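Local coordinates for protein choline dehydrogenase and related flavoproteins (Aspergillus oryzae, PDB 3Q9T) that oxidises formate as a formate oxidase of the glucose-methanol-choline oxidoreductase family, using 8-formyl-FAD as its cofactor, at residues E285-I291 / V433-A438. Residues are numbered along the deposited sequence; the frame is centred on the assembly and turned at random. Where two conformers were deposited one is given.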
ATOM      1  N   GLU A 285     -17.774  -8.803 -16.782  1.00 25.90           N
ATOM      2  CA  GLU A 285     -16.372  -8.986 -16.425  1.00 19.74           C
ATOM      3  C   GLU A 285     -15.645  -9.926 -17.398  1.00 21.57           C
ATOM      4  O   GLU A 285     -14.493  -9.689 -17.732  1.00 23.90           O
ATOM      5  CB  GLU A 285     -16.241  -9.475 -14.984  1.00 25.18           C
ATOM      6  CG  GLU A 285     -14.818  -9.807 -14.550  1.00 26.49           C
ATOM      7  CD  GLU A 285     -14.697 -10.164 -13.069  1.00 32.23           C
ATOM      8  OE1 GLU A 285     -15.732 -10.386 -12.392  1.00 23.17           O
ATOM      9  OE2 GLU A 285     -13.547 -10.220 -12.581  1.00 27.95           O
ATOM     10  N   LEU A 286     -16.311 -10.988 -17.847  1.00 19.59           N
ATOM     11  CA  LEU A 286     -15.746 -11.851 -18.895  1.00 23.86           C
ATOM     12  C   LEU A 286     -15.495 -11.089 -20.216  1.00 25.19           C
ATOM     13  O   LEU A 286     -14.370 -11.077 -20.721  1.00 20.48           O
ATOM     14  CB  LEU A 286     -16.621 -13.088 -19.144  1.00 19.67           C
ATOM     15  CG  LEU A 286     -16.454 -14.290 -18.192  1.00 25.32           C
ATOM     16  CD1 LEU A 286     -16.159 -13.833 -16.774  1.00 24.06           C
ATOM     17  CD2 LEU A 286     -17.687 -15.215 -18.203  1.00 21.00           C
ATOM     18  N   SER A 287     -16.539 -10.464 -20.766  1.00 18.30           N
ATOM     19  CA  SER A 287     -16.427  -9.719 -22.020  1.00 21.93           C
ATOM     20  C   SER A 287     -15.253  -8.758 -21.973  1.00 23.24           C
ATOM     21  O   SER A 287     -14.485  -8.669 -22.927  1.00 25.16           O
ATOM     22  CB  SER A 287     -17.706  -8.931 -22.337  1.00 19.42           C
ATOM     23  OG  SER A 287     -18.820  -9.784 -22.353  1.00 27.98           O
ATOM     24  N   ARG A 288     -15.118  -8.057 -20.854  1.00 20.95           N
ATOM     25  CA  ARG A 288     -14.063  -7.067 -20.682  1.00 23.94           C
ATOM     26  C   ARG A 288     -12.687  -7.680 -20.929  1.00 31.96           C
ATOM     27  O   ARG A 288     -11.734  -6.967 -21.243  1.00 36.45           O
ATOM     28  CB  ARG A 288     -14.127  -6.466 -19.271  1.00 26.39           C
ATOM     29  CG  ARG A 288     -13.253  -5.228 -19.061  1.00 39.23           C
ATOM     30  CD  ARG A 288     -13.368  -4.718 -17.622  1.00 51.15           C
ATOM     31  NE  ARG A 288     -14.729  -4.874 -17.097  1.00 63.88           N
ATOM     32  CZ  ARG A 288     -15.024  -5.118 -15.818  1.00 63.75           C
ATOM     33  NH1 ARG A 288     -14.050  -5.231 -14.922  1.00 60.75           N
ATOM     34  NH2 ARG A 288     -16.292  -5.251 -15.432  1.00 53.09           N
ATOM     35  N   HIS A 289     -12.579  -8.998 -20.802  1.00 19.05           N
ATOM     36  CA  HIS A 289     -11.285  -9.649 -21.014  1.00 20.60           C
ATOM     37  C   HIS A 289     -11.297 -10.607 -22.199  1.00 26.17           C
ATOM     38  O   HIS A 289     -10.418 -11.454 -22.328  1.00 26.22           O
ATOM     39  CB  HIS A 289     -10.812 -10.354 -19.740  1.00 17.38           C
ATOM     40  CG  HIS A 289     -10.651  -9.422 -18.583  1.00 22.96           C
ATOM     41  ND1 HIS A 289      -9.590  -8.549 -18.481  1.00 24.70           N
ATOM     42  CD2 HIS A 289     -11.446  -9.178 -17.515  1.00 25.45           C
ATOM     43  CE1 HIS A 289      -9.726  -7.823 -17.384  1.00 22.44           C
ATOM     44  NE2 HIS A 289     -10.842  -8.186 -16.776  1.00 23.58           N
ATOM     45  N   GLY A 290     -12.296 -10.474 -23.065  1.00 25.06           N
ATOM     46  CA  GLY A 290     -12.328 -11.279 -24.275  1.00 22.63           C
ATOM     47  C   GLY A 290     -12.768 -12.719 -24.056  1.00 25.85           C
ATOM     48  O   GLY A 290     -12.548 -13.564 -24.917  1.00 26.86           O
ATOM     49  N   ILE A 291     -13.399 -13.003 -22.917  1.00 24.63           N
ATOM     50  CA  ILE A 291     -13.882 -14.362 -22.631  1.00 20.00           C
ATOM     51  C   ILE A 291     -15.371 -14.522 -22.924  1.00 23.00           C
ATOM     52  O   ILE A 291     -16.194 -13.741 -22.470  1.00 20.21           O
ATOM     53  CB  ILE A 291     -13.632 -14.747 -21.163  1.00 22.80           C
ATOM     54  CG1 ILE A 291     -12.144 -14.592 -20.822  1.00 20.46           C
ATOM     55  CG2 ILE A 291     -14.122 -16.168 -20.890  1.00 24.30           C
ATOM     56  CD1 ILE A 291     -11.868 -14.537 -19.331  1.00 22.83           C
ATOM     57  N   VAL A 433     -12.856 -10.901  -5.841  1.00 19.11           N
ATOM     58  CA  VAL A 433     -11.764 -11.354  -6.683  1.00 17.33           C
ATOM     59  C   VAL A 433     -12.143 -11.094  -8.136  1.00 19.81           C
ATOM     60  O   VAL A 433     -13.180 -11.552  -8.606  1.00 18.57           O
ATOM     61  CB  VAL A 433     -11.504 -12.845  -6.495  1.00 21.47           C
ATOM     62  CG1 VAL A 433     -10.561 -13.359  -7.567  1.00 20.04           C
ATOM     63  CG2 VAL A 433     -10.946 -13.091  -5.117  1.00 17.00           C
ATOM     64  N   THR A 434     -11.322 -10.338  -8.843  1.00 15.90           N
ATOM     65  CA  THR A 434     -11.593 -10.087 -10.250  1.00 18.20           C
ATOM     66  C   THR A 434     -10.434 -10.491 -11.155  1.00 18.88           C
ATOM     67  O   THR A 434      -9.310 -10.684 -10.693  1.00 19.32           O
ATOM     68  CB  THR A 434     -11.899  -8.596 -10.479  1.00 23.58           C
ATOM     69  OG1 THR A 434     -10.881  -7.811  -9.846  1.00 19.18           O
ATOM     70  CG2 THR A 434     -13.266  -8.234  -9.886  1.00 20.36           C
ATOM     71  N   LEU A 435     -10.699 -10.588 -12.451  1.00 18.29           N
ATOM     72  CA  LEU A 435      -9.639 -10.886 -13.391  1.00 16.77           C
ATOM     73  C   LEU A 435      -8.817  -9.647 -13.695  1.00 20.46           C
ATOM     74  O   LEU A 435      -9.351  -8.545 -13.797  1.00 17.83           O
ATOM     75  CB  LEU A 435     -10.193 -11.431 -14.698  1.00 18.33           C
ATOM     76  CG  LEU A 435     -10.920 -12.769 -14.669  1.00 18.35           C
ATOM     77  CD1 LEU A 435     -11.382 -13.068 -16.072  1.00 17.49           C
ATOM     78  CD2 LEU A 435     -10.001 -13.874 -14.144  1.00 19.86           C
ATOM     79  N   ASN A 436      -7.509  -9.842 -13.816  1.00 15.29           N
ATOM     80  CA  ASN A 436      -6.624  -8.811 -14.325  0.51 19.62           C
ATOM     81  C   ASN A 436      -6.584  -8.904 -15.848  1.00 16.90           C
ATOM     82  O   ASN A 436      -6.374  -7.906 -16.538  1.00 17.80           O
ATOM     83  CB  ASN A 436      -5.215  -8.969 -13.732  0.51 20.03           C
ATOM     84  CG  ASN A 436      -5.062  -8.269 -12.385  0.51 21.04           C
ATOM     85  OD1 ASN A 436      -5.565  -7.160 -12.194  0.51 19.09           O
ATOM     86  ND2 ASN A 436      -4.368  -8.917 -11.445  0.51 20.80           N
ATOM     87  N   SER A 437      -6.794 -10.119 -16.352  1.00 20.49           N
ATOM     88  CA  SER A 437      -6.748 -10.413 -17.786  1.00 19.07           C
ATOM     89  C   SER A 437      -7.126 -11.877 -17.978  1.00 18.42           C
ATOM     90  O   SER A 437      -7.527 -12.534 -17.021  1.00 18.73           O
ATOM     91  CB  SER A 437      -5.341 -10.184 -18.333  1.00 20.84           C
ATOM     92  OG  SER A 437      -4.471 -11.209 -17.872  1.00 24.03           O
ATOM     93  N   ALA A 438      -6.980 -12.382 -19.206  1.00 19.05           N
ATOM     94  CA  ALA A 438      -7.305 -13.769 -19.542  1.00 16.94           C
ATOM     95  C   ALA A 438      -6.082 -14.699 -19.443  1.00 19.55           C
ATOM     96  O   ALA A 438      -6.152 -15.874 -19.795  1.00 22.65           O
ATOM     97  CB  ALA A 438      -7.899 -13.835 -20.931  1.00 21.16           C
TER
HETATM   98  O   HOH W   1     -11.974  -7.448 -14.464  1.00 36.71           O
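A Schellman motif closing helix 283-287 meets the chain that leaves strand 431-434, with E285, H289 and I291 facing L435 and its neighbours. The chain of E285 is extended throughout, CG lying anti to the backbone N (chi1 175°), and this carries the carboxylate across to the strand end. There E285 OE2 accepts a hydrogen bond from the backbone N of L435 at 2.9 Å, and the donor approaches nearly along the oxygen's C-O axis. E285 OE2 also lies 3.1 Å from T434 CB, and the two side chains cross at about a right angle. L435 fills the middle of the contact. L435 CB sits over one face of the H289 ring in a CH-pi contact, 4.2 Å from the centroid. L435 CD1 meets I291 CD1 tip to tip at 3.6 Å. At the ring edge, in plane, a water is hydrogen-bonded to H289 NE2 at 2.7 Å and donates to L435 O at 2.9 Å, so E285 and this bridge engage both backbone polar atoms of one residue. Farther along, A438 CB rests against the carbonyl O of H289. L435 also packs on K273 and M276 of helix 267-277, and M276 touches E285 as well. Within the turn, L286 O accepts from the backbone N of both H289 and I291, while the backbone N of G290, at positive phi, donates to S287 O. The side chain of L435 is about 11 Å from the bound 8-formyl-FAD. The contact thus joins two sequence-distant parts of the GMC oxidoreductase fold through a Schellman-terminated helix packed against the loop that follows strand 431-434.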